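Local atomic coordinates of myosin-4 (Saccharomyces cerevisiae, PDB entry 3MMI), a protein that helps restrict certain proteins to the bud and daughter cell, acting as an actin-based motor recruited through SHE3 to mRNAs such as ASH1. Residues I168-M173 against V225-D230; N299-Q304 against N330-E335; L52-V57 against I102-N107; E197-L202 against K214-T219. One frame throughout, in Å; residues are numbered along the deposited sequence.

Overall arrangement
This chain is the globular tail of the myosin, and it is built of helices without strands. The four contacts are spread along its length. Interactions 3 and 2 are the far ends, with centres about 47 Å apart on opposite sides of the chain's centre. Interactions 4 and 1 lie between and share helix 209-234, their centres about 18 Å apart. Interactions 3 and 4 touch, and so do 1 and 2. I102 CD1 of interaction 3 reaches F198 CE1 of interaction 4 at 3.5 Å, and also meets V201 and L202. F228 CZ of interaction 1 lies 3.8 Å from Q302 CG of interaction 2. Interactions 1 and 4 do not touch; their nearest atoms are about 7 Å apart.

Interaction 1. Residues I168-M173 against V225-D230; sequences IEIFDM and VMLFND
I170 and M226 meet in the apolar part of the contact, with L227 beside them. The CG2 methyl of I170 does most of the touching. Its place anti to the backbone N makes it the branch that meets both M226 and L227. M226 CE lies 3.2 Å from I170 CG2, which is tighter than a usual carbon contact, so the exact place of this methyl is doubtful. As modelled, M226 CE is also 3.8 Å from F171 N. L227, next along the same helix as M226, brings CD2 to 3.6 Å from I170 CG2. The side chains of L227 and I170 run nearly perpendicular to each other.

The second kind of contact joins an aromatic ring and an acidic side chain. The first torsion of F171 (chi1 179°) extends CG away from its own backbone N, and the ring beyond it meets D230. F171 CD1 lies 3.8 Å from D230 CB. D230 OD2 is also 3.8 Å from F171 CD1. The ring and carboxylate planes are 76° apart, so the two groups are not stacked. K234, one turn further along helix 209-234, makes a cation-pi contact with the same ring.

Outside the pair, L227 also packs on I271 of helix 269-279, while I168 lies against helix 185-204.

E169 has positive phi (70°) and closes helix 132-168 just before helix 170-174 starts. It is the C-prime residue of a Schellman motif, and it also holds the N-cap position of the short helix. The arrangement is a Schellman-terminated helix followed directly by a short helix, packed on a long helix of the globular tail.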
# COMPACT_ATOMS: atom_id res chain seq x y z
N ILE A 168 -3.01 -15.20 -6.76
CA ILE A 168 -4.38 -15.41 -6.42
C ILE A 168 -5.22 -15.14 -7.67
O ILE A 168 -6.40 -15.47 -7.70
CB ILE A 168 -4.78 -14.44 -5.34
CG1 ILE A 168 -4.11 -14.82 -4.04
CG2 ILE A 168 -6.19 -14.37 -5.19
CD1 ILE A 168 -4.32 -13.74 -3.09
N GLU A 169 -4.63 -14.59 -8.72
CA GLU A 169 -5.37 -14.52 -9.99
C GLU A 169 -6.56 -13.50 -9.96
O GLU A 169 -7.69 -13.74 -10.51
CB GLU A 169 -5.90 -15.92 -10.41
CG GLU A 169 -4.79 -17.01 -10.53
CD GLU A 169 -5.35 -18.38 -10.90
OE1 GLU A 169 -5.12 -18.82 -12.00
OE2 GLU A 169 -6.03 -19.03 -10.11
N ILE A 170 -6.33 -12.37 -9.32
CA ILE A 170 -7.37 -11.39 -9.12
C ILE A 170 -8.09 -10.99 -10.40
O ILE A 170 -9.32 -10.89 -10.41
CB ILE A 170 -6.91 -10.14 -8.31
CG1 ILE A 170 -7.27 -10.32 -6.81
CG2 ILE A 170 -7.80 -8.96 -8.59
CD1 ILE A 170 -6.16 -10.68 -5.93
N PHE A 171 -7.36 -10.85 -11.48
CA PHE A 171 -7.95 -10.60 -12.74
C PHE A 171 -9.03 -11.60 -13.19
O PHE A 171 -10.15 -11.21 -13.53
CB PHE A 171 -6.88 -10.40 -13.86
CG PHE A 171 -7.52 -10.15 -15.20
CD1 PHE A 171 -7.95 -8.86 -15.54
CD2 PHE A 171 -7.83 -11.19 -16.04
CE1 PHE A 171 -8.64 -8.62 -16.81
CE2 PHE A 171 -8.53 -10.99 -17.27
CZ PHE A 171 -8.90 -9.70 -17.69
N ASP A 172 -8.68 -12.89 -13.25
CA ASP A 172 -9.60 -13.95 -13.67
C ASP A 172 -10.73 -14.14 -12.76
O ASP A 172 -11.77 -14.56 -13.19
CB ASP A 172 -8.94 -15.34 -13.84
CG ASP A 172 -8.15 -15.45 -15.12
OD1 ASP A 172 -8.52 -14.78 -16.10
OD2 ASP A 172 -7.12 -16.19 -15.15
N MET A 173 -10.54 -13.82 -11.50
CA MET A 173 -11.60 -13.92 -10.47
C MET A 173 -12.62 -12.81 -10.66
O MET A 173 -13.77 -12.99 -10.41
CB MET A 173 -10.88 -13.79 -9.10
CG MET A 173 -11.52 -14.50 -7.96
SD MET A 173 -10.70 -14.23 -6.42
CE MET A 173 -9.14 -13.49 -6.86
N VAL A 225 -6.04 0.01 -8.09
CA VAL A 225 -5.08 0.37 -9.19
C VAL A 225 -5.03 -0.72 -10.21
O VAL A 225 -5.34 -0.55 -11.37
CB VAL A 225 -3.67 0.61 -8.54
CG1 VAL A 225 -2.60 0.71 -9.66
CG2 VAL A 225 -3.77 1.85 -7.69
N MET A 226 -4.79 -1.93 -9.73
CA MET A 226 -4.61 -3.10 -10.64
C MET A 226 -5.90 -3.42 -11.36
O MET A 226 -5.97 -3.73 -12.56
CB MET A 226 -4.21 -4.27 -9.79
CG MET A 226 -3.94 -5.49 -10.58
SD MET A 226 -4.44 -6.92 -9.64
CE MET A 226 -5.81 -7.44 -10.64
N LEU A 227 -6.99 -3.32 -10.62
CA LEU A 227 -8.26 -3.68 -11.22
C LEU A 227 -8.71 -2.63 -12.22
O LEU A 227 -9.12 -2.93 -13.32
CB LEU A 227 -9.36 -3.88 -10.19
CG LEU A 227 -9.36 -5.22 -9.42
CD1 LEU A 227 -10.32 -5.11 -8.27
CD2 LEU A 227 -9.78 -6.39 -10.24
N PHE A 228 -8.62 -1.37 -11.83
CA PHE A 228 -8.97 -0.30 -12.78
C PHE A 228 -8.02 -0.37 -14.05
O PHE A 228 -8.55 -0.24 -15.13
CB PHE A 228 -8.80 1.07 -12.17
CG PHE A 228 -9.14 2.15 -13.09
CD1 PHE A 228 -10.50 2.46 -13.33
CD2 PHE A 228 -8.13 2.85 -13.77
CE1 PHE A 228 -10.82 3.41 -14.21
CE2 PHE A 228 -8.44 3.88 -14.60
CZ PHE A 228 -9.76 4.21 -14.85
N ASN A 229 -6.71 -0.48 -13.88
CA ASN A 229 -5.75 -0.48 -15.01
C ASN A 229 -6.07 -1.67 -15.93
O ASN A 229 -6.12 -1.55 -17.15
CB ASN A 229 -4.32 -0.55 -14.45
CG ASN A 229 -3.88 0.77 -13.85
OD1 ASN A 229 -4.59 1.74 -13.90
ND2 ASN A 229 -2.64 0.81 -13.29
N ASP A 230 -6.36 -2.84 -15.33
CA ASP A 230 -6.72 -4.01 -16.16
C ASP A 230 -8.05 -3.89 -16.79
O ASP A 230 -8.31 -4.46 -17.90
CB ASP A 230 -6.69 -5.30 -15.37
CG ASP A 230 -5.27 -5.74 -15.01
OD1 ASP A 230 -4.29 -5.15 -15.52
OD2 ASP A 230 -5.15 -6.65 -14.11

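Interaction 2. Residues N299-Q304 against N330-E335; sequences NPAQIQ and NVIKRE
I332 and P300 have the most surface buried here, followed by V331. The I332 side chain points at the start of the other helix. Its CG1 lies 3.8 Å from P300 CB. Its CD1 goes further in, to 3.6 Å from P300 O and 3.7 Å from A301 CA. P300 CG, with CB beside it, meets V331 CG1, at 3.7 Å for CG. The P300 and V331 side chains cross at about a right angle.

Q304 lies across the end of I332. Its chi1 of -170° turns CG away from the backbone N, and the amide beyond reaches the I332 methyl, with Q304 OE1 3.4 Å from I332 CD1. An alanine here would keep CB on that methyl but would probably leave one side of I332 CD1 without the amide group that lies against it. M343 adds to the contact from a loop, touching P300 and E335.

The start of helix 300-308 is held by its own side chains. N299 OD1 accepts from Q302 N at 2.8 Å, and Q302 OE1 accepts from N299 N at 2.7 Å. The short helix segments run antiparallel at 153°, with this capping box at the start of helix 300-308.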
# COMPACT_ATOMS: atom_id res chain seq x y z
N ASN A 299 -10.82 11.03 -14.00
CA ASN A 299 -10.70 12.21 -14.84
C ASN A 299 -11.48 12.02 -16.12
O ASN A 299 -11.97 10.94 -16.43
CB ASN A 299 -9.16 12.61 -14.96
CG ASN A 299 -8.39 11.60 -15.60
OD1 ASN A 299 -8.89 10.97 -16.55
ND2 ASN A 299 -7.12 11.50 -15.20
N PRO A 300 -11.51 13.07 -16.97
CA PRO A 300 -12.16 12.94 -18.24
C PRO A 300 -11.58 11.88 -19.21
O PRO A 300 -12.37 11.25 -19.86
CB PRO A 300 -12.12 14.36 -18.79
CG PRO A 300 -12.06 15.23 -17.53
CD PRO A 300 -11.00 14.43 -16.75
N ALA A 301 -10.27 11.64 -19.21
CA ALA A 301 -9.63 10.67 -20.17
C ALA A 301 -10.04 9.28 -19.63
O ALA A 301 -10.25 8.35 -20.39
CB ALA A 301 -8.16 10.83 -20.18
N GLN A 302 -10.06 9.12 -18.29
CA GLN A 302 -10.45 7.80 -17.65
C GLN A 302 -11.85 7.47 -17.98
O GLN A 302 -12.21 6.39 -18.40
CB GLN A 302 -10.22 7.87 -16.17
CG GLN A 302 -8.73 7.78 -15.81
CD GLN A 302 -8.47 8.09 -14.37
OE1 GLN A 302 -9.15 8.92 -13.81
NE2 GLN A 302 -7.37 7.60 -13.83
N ILE A 303 -12.72 8.47 -17.89
CA ILE A 303 -14.09 8.24 -18.21
C ILE A 303 -14.27 7.99 -19.69
O ILE A 303 -15.10 7.11 -20.09
CB ILE A 303 -15.00 9.45 -17.80
CG1 ILE A 303 -14.97 9.72 -16.32
CG2 ILE A 303 -16.43 9.31 -18.35
CD1 ILE A 303 -15.68 10.96 -15.95
N GLN A 304 -13.62 8.77 -20.52
CA GLN A 304 -13.60 8.45 -21.97
C GLN A 304 -13.06 7.10 -22.26
O GLN A 304 -13.62 6.38 -23.13
CB GLN A 304 -12.81 9.59 -22.73
CG GLN A 304 -12.98 9.44 -24.23
CD GLN A 304 -11.86 10.13 -25.01
OE1 GLN A 304 -10.71 10.03 -24.69
NE2 GLN A 304 -12.27 10.93 -25.91
N ASN A 330 -13.64 17.23 -26.38
CA ASN A 330 -13.41 18.69 -26.10
C ASN A 330 -12.94 19.07 -24.74
O ASN A 330 -12.06 19.92 -24.57
CB ASN A 330 -14.71 19.42 -26.44
CG ASN A 330 -14.80 19.80 -27.94
OD1 ASN A 330 -15.77 19.41 -28.62
ND2 ASN A 330 -13.79 20.48 -28.46
N VAL A 331 -13.49 18.32 -23.75
CA VAL A 331 -13.08 18.49 -22.36
C VAL A 331 -11.66 18.13 -22.18
O VAL A 331 -10.88 18.88 -21.62
CB VAL A 331 -14.09 17.70 -21.29
CG1 VAL A 331 -13.53 17.73 -19.89
CG2 VAL A 331 -15.38 18.39 -21.31
N ILE A 332 -11.35 16.94 -22.65
CA ILE A 332 -9.90 16.50 -22.69
C ILE A 332 -8.98 17.54 -23.34
O ILE A 332 -7.91 17.91 -22.80
CB ILE A 332 -9.78 15.07 -23.25
CG1 ILE A 332 -10.60 14.14 -22.29
CG2 ILE A 332 -8.23 14.68 -23.40
CD1 ILE A 332 -11.03 12.83 -22.83
N LYS A 333 -9.45 18.06 -24.45
CA LYS A 333 -8.57 18.98 -25.27
C LYS A 333 -8.37 20.31 -24.48
O LYS A 333 -7.26 20.84 -24.28
CB LYS A 333 -9.24 19.22 -26.63
CG LYS A 333 -8.67 20.43 -27.39
CD LYS A 333 -9.49 20.72 -28.58
CE LYS A 333 -10.64 21.63 -28.12
NZ LYS A 333 -11.54 22.15 -29.22
N ARG A 334 -9.47 20.78 -23.94
CA ARG A 334 -9.46 21.91 -23.03
C ARG A 334 -8.47 21.77 -21.91
O ARG A 334 -7.68 22.62 -21.73
CB ARG A 334 -10.84 22.20 -22.48
CG ARG A 334 -11.00 23.57 -21.86
NH2 ARG A 334 -13.11 27.84 -22.56
N GLU A 335 -8.51 20.66 -21.23
CA GLU A 335 -7.55 20.42 -20.21
C GLU A 335 -6.13 20.26 -20.71
O GLU A 335 -5.27 20.67 -20.02
CB GLU A 335 -7.96 19.27 -19.33
OE2 GLU A 335 -7.13 19.07 -15.78

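Interaction 3. Residues L52-V57 against I102-N107; sequences LGPIHV and IFWLSN
F103 and W104 bring their rings to P54 by different first torsions. F103 (chi1 173°) sends CG away from the backbone N, and its ring tip arrives at P54 CD. W104 (chi1 -70°) has CG anti to the carbonyl carbon instead, and the far corner of its indole comes to P54 CG. The setting is an all-helical bundle, where the first turn of helix 53-67 packs on helix 97-108 with their axes at 35°.

P54 is the apolar wedge. P54 CD lies 3.7 Å from F103 CZ, and the two side chains meet tip to tip. P54 CG lies 3.6 Å from W104 CZ3, with the side chains roughly perpendicular. L38 also packs on both P54 and W104.

N107 supplies the polar link and has the largest buried area of the contact. Its OD1 accepts from I55 N at 3.0 Å, with the donor tilted out of the carbonyl plane. This satisfies an N-H in the first turn of helix 53-67. N107 OD1 is also 3.3 Å from P54 CD. I55 slides past N107 in the opposite direction, and I55 CG2 is 3.4 Å from N107 OD1.

The other end of the amide is held by its own helix. N107 ND2 lies above one face of the F103 ring, offset toward its rim, and donates to F103 O at 3.1 Å from above the carbonyl plane. N107 N reaches that oxygen from the opposite face.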
# COMPACT_ATOMS: atom_id res chain seq x y z
N LEU A 52 10.30 -9.60 17.52
CA LEU A 52 10.75 -8.29 18.14
C LEU A 52 12.21 -8.18 18.65
O LEU A 52 12.52 -7.36 19.54
CB LEU A 52 9.77 -7.70 19.18
CG LEU A 52 8.28 -7.50 18.84
CD1 LEU A 52 7.58 -6.68 19.84
CD2 LEU A 52 8.05 -6.91 17.51
N GLY A 53 13.12 -8.96 18.07
CA GLY A 53 14.46 -8.99 18.51
C GLY A 53 15.14 -7.76 17.98
O GLY A 53 15.81 -7.04 18.75
N PRO A 54 15.03 -7.54 16.65
CA PRO A 54 15.88 -6.48 16.09
C PRO A 54 15.54 -5.14 16.64
O PRO A 54 16.45 -4.30 16.80
CB PRO A 54 15.61 -6.54 14.60
CG PRO A 54 15.19 -7.91 14.34
CD PRO A 54 14.40 -8.34 15.58
N ILE A 55 14.28 -4.93 16.98
CA ILE A 55 13.91 -3.63 17.53
C ILE A 55 14.45 -3.50 18.95
O ILE A 55 14.69 -2.41 19.47
CB ILE A 55 12.36 -3.29 17.42
CG1 ILE A 55 12.08 -1.83 17.77
CG2 ILE A 55 11.45 -4.17 18.38
CD1 ILE A 55 12.84 -0.82 16.87
N HIS A 56 14.67 -4.65 19.57
CA HIS A 56 15.23 -4.67 20.91
C HIS A 56 16.73 -4.33 20.82
O HIS A 56 17.23 -3.53 21.55
CB HIS A 56 14.93 -6.02 21.59
CG HIS A 56 15.48 -6.11 23.00
ND1 HIS A 56 14.91 -5.41 24.06
CD2 HIS A 56 16.61 -6.74 23.48
CE1 HIS A 56 15.63 -5.64 25.15
NE2 HIS A 56 16.68 -6.43 24.82
N VAL A 57 17.42 -4.90 19.87
CA VAL A 57 18.84 -4.64 19.76
C VAL A 57 19.07 -3.18 19.34
O VAL A 57 19.84 -2.46 20.00
CB VAL A 57 19.46 -5.58 18.71
CG1 VAL A 57 20.96 -5.28 18.49
CG2 VAL A 57 19.29 -6.97 19.12
N ILE A 102 6.87 -8.41 6.46
CA ILE A 102 6.14 -8.18 7.68
C ILE A 102 6.98 -8.19 8.94
O ILE A 102 6.80 -7.34 9.78
CB ILE A 102 4.96 -9.16 7.84
CG1 ILE A 102 3.91 -8.88 6.75
CG2 ILE A 102 4.26 -8.94 9.16
CD1 ILE A 102 2.93 -10.15 6.50
N PHE A 103 7.89 -9.17 9.08
CA PHE A 103 8.78 -9.24 10.26
C PHE A 103 9.54 -7.91 10.37
O PHE A 103 9.49 -7.28 11.38
CB PHE A 103 9.78 -10.38 10.05
CG PHE A 103 10.85 -10.43 11.11
CD1 PHE A 103 10.54 -10.91 12.38
CD2 PHE A 103 12.16 -10.03 10.83
CE1 PHE A 103 11.54 -10.97 13.37
CE2 PHE A 103 13.13 -10.10 11.80
CZ PHE A 103 12.82 -10.57 13.07
N TRP A 104 10.21 -7.49 9.29
CA TRP A 104 11.07 -6.29 9.33
C TRP A 104 10.21 -5.03 9.60
O TRP A 104 10.57 -4.17 10.44
CB TRP A 104 11.94 -6.18 8.05
CG TRP A 104 13.05 -7.32 8.05
CD1 TRP A 104 13.17 -8.39 7.18
CD2 TRP A 104 14.13 -7.46 9.00
NE1 TRP A 104 14.27 -9.15 7.51
CE2 TRP A 104 14.87 -8.61 8.62
CE3 TRP A 104 14.54 -6.73 10.11
CZ2 TRP A 104 16.01 -9.05 9.35
CZ3 TRP A 104 15.67 -7.13 10.82
CH2 TRP A 104 16.38 -8.29 10.44
N LEU A 105 9.05 -4.95 8.96
CA LEU A 105 8.25 -3.76 9.04
C LEU A 105 7.63 -3.68 10.39
O LEU A 105 7.55 -2.61 10.98
CB LEU A 105 7.19 -3.67 7.97
CG LEU A 105 7.79 -3.24 6.61
CD1 LEU A 105 6.96 -3.60 5.43
CD2 LEU A 105 8.21 -1.76 6.58
N SER A 106 7.23 -4.81 10.92
CA SER A 106 6.74 -4.81 12.27
C SER A 106 7.76 -4.32 13.29
O SER A 106 7.39 -3.60 14.20
CB SER A 106 6.30 -6.21 12.67
OG SER A 106 5.70 -6.05 13.94
N ASN A 107 9.06 -4.67 13.09
CA ASN A 107 10.16 -4.20 13.95
C ASN A 107 10.40 -2.67 13.76
O ASN A 107 10.46 -1.94 14.71
CB ASN A 107 11.44 -5.05 13.70
CG ASN A 107 11.48 -6.35 14.61
OD1 ASN A 107 11.87 -6.28 15.77
ND2 ASN A 107 11.05 -7.49 14.05

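Interaction 4. Residues E197-L202 against K214-T219; sequences EFDAVL and KIFNDT
F198 and F216 form an offset edge-to-face pair across an antiparallel helix hairpin, made by the successive helices 185-204 and 209-234. The edge of F216 is turned toward the face of F198, with ring centroids 5.9 Å apart and planes at 70°. The helix axes stay 12.0 Å apart, so large side chains fill the interface.

The tight part is buried. F198 CZ lies 3.4 Å from I215 CG2. L202 CD2 sits above the face of F198 that F216 approaches, offset toward the rim, and comes 3.6 Å from F216 CE1. F160 and M161 of helix 132-168 also pack against F198.

The loose spot is between two branch ends, where L202 CD1 and I215 CD1 are 4.2 Å apart. D199 forms the partly exposed edge, yet its oxygen still sits close to the ring. Its chi1 of -176° swings CG away from the backbone N, and D199 OD1 meets the edge of the F216 ring, 3.2 Å from F216 CZ. The carboxylate is nearly coplanar with that ring. D199 OD1 is also hydrogen-bonded to H212 NE2, just before segment 214-219. An alanine in place of F216 would probably open a gap between D199 and L202 and leave the F198 face without its edge-on partner.

T219 closes the buried end. T219 OG1 donates to I215 O at 2.7 Å and lies at the edge of the F198 ring, 3.6 Å from F198 CE2.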
# COMPACT_ATOMS: atom_id res chain seq x y z
N GLU A 197 -4.46 -16.04 5.81
CA GLU A 197 -3.08 -16.35 6.07
C GLU A 197 -2.23 -15.09 6.16
O GLU A 197 -1.29 -15.03 6.93
CB GLU A 197 -2.54 -17.35 5.02
CG GLU A 197 -3.14 -18.77 5.26
CD GLU A 197 -2.76 -19.82 4.20
OE1 GLU A 197 -1.90 -19.54 3.33
OE2 GLU A 197 -3.35 -20.89 4.23
N PHE A 198 -2.59 -14.05 5.39
CA PHE A 198 -1.95 -12.74 5.51
C PHE A 198 -2.25 -12.21 6.87
O PHE A 198 -1.38 -11.69 7.60
CB PHE A 198 -2.54 -11.79 4.44
CG PHE A 198 -1.85 -10.48 4.34
CD1 PHE A 198 -0.57 -10.28 4.85
CD2 PHE A 198 -2.44 -9.45 3.60
CE1 PHE A 198 0.11 -9.08 4.69
CE2 PHE A 198 -1.81 -8.23 3.53
CZ PHE A 198 -0.51 -8.06 4.03
N ASP A 199 -3.50 -12.32 7.25
CA ASP A 199 -3.91 -11.87 8.56
C ASP A 199 -3.23 -12.59 9.76
O ASP A 199 -2.92 -11.96 10.78
CB ASP A 199 -5.42 -12.05 8.67
CG ASP A 199 -5.98 -11.51 10.01
OD1 ASP A 199 -6.35 -10.31 10.11
OD2 ASP A 199 -6.00 -12.27 11.02
N ALA A 200 -2.96 -13.90 9.63
CA ALA A 200 -2.24 -14.65 10.73
C ALA A 200 -0.84 -14.18 10.95
O ALA A 200 -0.39 -14.08 12.07
CB ALA A 200 -2.22 -16.19 10.43
N VAL A 201 -0.09 -14.01 9.84
CA VAL A 201 1.28 -13.54 9.89
C VAL A 201 1.32 -12.13 10.53
O VAL A 201 2.04 -11.88 11.45
CB VAL A 201 1.85 -13.48 8.53
CG1 VAL A 201 3.26 -12.89 8.60
CG2 VAL A 201 1.82 -14.86 7.85
N LEU A 202 0.41 -11.25 10.10
CA LEU A 202 0.32 -9.93 10.73
C LEU A 202 0.20 -10.07 12.28
O LEU A 202 0.95 -9.43 13.04
CB LEU A 202 -0.86 -9.16 10.15
CG LEU A 202 -0.65 -8.15 9.03
CD1 LEU A 202 0.66 -8.12 8.42
CD2 LEU A 202 -1.84 -8.29 7.99
N LYS A 214 -4.41 -0.50 8.64
CA LYS A 214 -3.86 0.27 7.49
C LYS A 214 -3.40 -0.67 6.35
O LYS A 214 -3.68 -0.42 5.17
CB LYS A 214 -2.75 1.26 7.95
CG LYS A 214 -1.97 1.80 6.89
CD LYS A 214 -1.13 3.01 7.27
CE LYS A 214 -1.19 4.05 6.14
NZ LYS A 214 -0.63 3.56 4.95
N ILE A 215 -2.65 -1.72 6.70
CA ILE A 215 -2.17 -2.70 5.70
C ILE A 215 -3.36 -3.26 4.87
O ILE A 215 -3.26 -3.42 3.64
CB ILE A 215 -1.32 -3.81 6.32
CG1 ILE A 215 0.03 -3.26 6.79
CG2 ILE A 215 -1.04 -4.90 5.21
CD1 ILE A 215 0.78 -3.99 7.71
N PHE A 216 -4.47 -3.52 5.52
CA PHE A 216 -5.59 -4.07 4.81
C PHE A 216 -6.26 -3.02 3.87
O PHE A 216 -6.71 -3.36 2.80
CB PHE A 216 -6.67 -4.64 5.76
CG PHE A 216 -6.32 -6.03 6.38
CD1 PHE A 216 -5.35 -6.90 5.82
CD2 PHE A 216 -6.99 -6.46 7.52
CE1 PHE A 216 -5.07 -8.18 6.39
CE2 PHE A 216 -6.69 -7.73 8.11
CZ PHE A 216 -5.73 -8.57 7.52
N ASN A 217 -6.41 -1.76 4.35
CA ASN A 217 -6.79 -0.63 3.48
C ASN A 217 -5.83 -0.47 2.29
O ASN A 217 -6.30 -0.32 1.18
CB ASN A 217 -6.92 0.72 4.25
CG ASN A 217 -8.14 0.74 5.21
OD1 ASN A 217 -8.01 0.96 6.42
ND2 ASN A 217 -9.30 0.44 4.68
N ASP A 218 -4.51 -0.50 2.52
CA ASP A 218 -3.62 -0.29 1.41
C ASP A 218 -3.66 -1.43 0.40
O ASP A 218 -3.36 -1.29 -0.78
CB ASP A 218 -2.19 -0.01 1.89
CG ASP A 218 -2.06 1.33 2.60
OD1 ASP A 218 -3.01 2.16 2.48
OD2 ASP A 218 -1.06 1.54 3.32
N THR A 219 -3.91 -2.62 0.94
CA THR A 219 -4.05 -3.82 0.14
C THR A 219 -5.19 -3.66 -0.85
O THR A 219 -5.04 -3.94 -2.04
CB THR A 219 -4.25 -5.07 1.04
OG1 THR A 219 -3.01 -5.35 1.71
CG2 THR A 219 -4.58 -6.33 0.19